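Local coordinates for enoyl-CoA hydratase (Geobacillus kaustophilus, PDB 2PPY) that probably catalyses the hydration of enoyl-CoA thioesters in fatty acid beta-oxidation, as a crotonase-fold enzyme of the enoyl-CoA hydratase/isomerase family, at the interface of chains A and B. Coordinates in Å, arbitrary orientation; residue numbers count along the deposited sequence, not the author numbering. Chains: chain A/B, Enoyl-CoA hydratase.

The interface of chains A and B. Residues chain A 251, 254; chain B 72, 142.
A:Phe254 meets B:Leu142 and B:Ile72 of chain B with different edges of its ring, both partners lying to one side of the ring plane. Followed outward from the backbone, its CB first meets the CD2 methyl of B:Leu142 at 3.7 Å. CG lies near the same methyl, and CD2 of the ring comes nearest to it, 3.6 Å from B:Leu142 CD2. The methyl lies beyond the edge formed by CG and CD2. Along another edge, CD1 of A:Phe254 faces the branch methyl CG2 of B:Ile72, and CE1 lies 4.1 Å from CG1 of that isoleucine, which is outside the CD1-CE1 edge. CG of A:Phe254 is anti to the backbone N (chi1 180°), and a chi2 of -87° turns the ring so that these two edges are directed towards the two partners. One turn earlier in helix 245-255, A:Leu251 crosses B:Leu142 at about a right angle; its CD1 methyl reaches the backbone carbonyl O of B:Leu142 at 3.2 Å, a close van der Waals approach, and lies near CB of the same leucine. Replacing A:Phe254 with an alanine would probably open a gap beside B:Ile72 and leave the B:Leu142 methyl with the CB contact but without its ring contacts at CG and CD2. The apolar patch probably helps seat helix 245-255 of one chain on 3-10 helix 139-142 and helix 72-76 of the other, contributing to the deposited six-chain assembly, which fits the hexamers common in this family.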
loop_
_atom_site.group_PDB
_atom_site.type_symbol
_atom_site.label_atom_id
_atom_site.label_comp_id
_atom_site.label_asym_id
_atom_site.label_seq_id
_atom_site.Cartn_x
_atom_site.Cartn_y
_atom_site.Cartn_z
ATOM N N LEU A 251 28.786 -19.250 11.462
ATOM C CA LEU A 251 28.711 -20.496 10.710
ATOM C C LEU A 251 29.858 -21.437 11.071
ATOM O O LEU A 251 29.662 -22.649 11.172
ATOM C CB LEU A 251 28.699 -20.207 9.203
ATOM C CG LEU A 251 27.347 -19.793 8.597
ATOM C CD1 LEU A 251 26.788 -18.577 9.321
ATOM C CD2 LEU A 251 27.515 -19.497 7.114
ATOM N N PHE A 254 29.421 -23.063 14.516
ATOM C CA PHE A 254 28.396 -24.096 14.459
ATOM C C PHE A 254 28.944 -25.410 13.911
ATOM O O PHE A 254 28.702 -26.471 14.484
ATOM C CB PHE A 254 27.213 -23.619 13.608
ATOM C CG PHE A 254 26.105 -24.629 13.486
ATOM C CD1 PHE A 254 26.129 -25.594 12.482
ATOM C CD2 PHE A 254 25.042 -24.625 14.383
ATOM C CE1 PHE A 254 25.110 -26.539 12.376
ATOM C CE2 PHE A 254 24.019 -25.564 14.285
ATOM C CZ PHE A 254 24.053 -26.523 13.280
ATOM N N ILE B 72 23.764 -25.883 6.369
ATOM C CA ILE B 72 24.838 -24.972 6.752
ATOM C C ILE B 72 26.152 -25.264 6.041
ATOM O O ILE B 72 26.905 -24.350 5.704
ATOM C CB ILE B 72 25.089 -25.018 8.269
ATOM C CG1 ILE B 72 23.807 -24.639 9.019
ATOM C CG2 ILE B 72 26.228 -24.079 8.633
ATOM C CD1 ILE B 72 23.218 -23.302 8.582
ATOM N N LEU B 142 23.334 -17.895 14.239
ATOM C CA LEU B 142 24.385 -18.148 13.257
ATOM C C LEU B 142 24.881 -16.834 12.645
ATOM O O LEU B 142 25.664 -16.831 11.690
ATOM C CB LEU B 142 23.864 -19.074 12.155
ATOM C CG LEU B 142 23.354 -20.446 12.609
ATOM C CD1 LEU B 142 22.880 -21.251 11.403
ATOM C CD2 LEU B 142 24.458 -21.186 13.335
#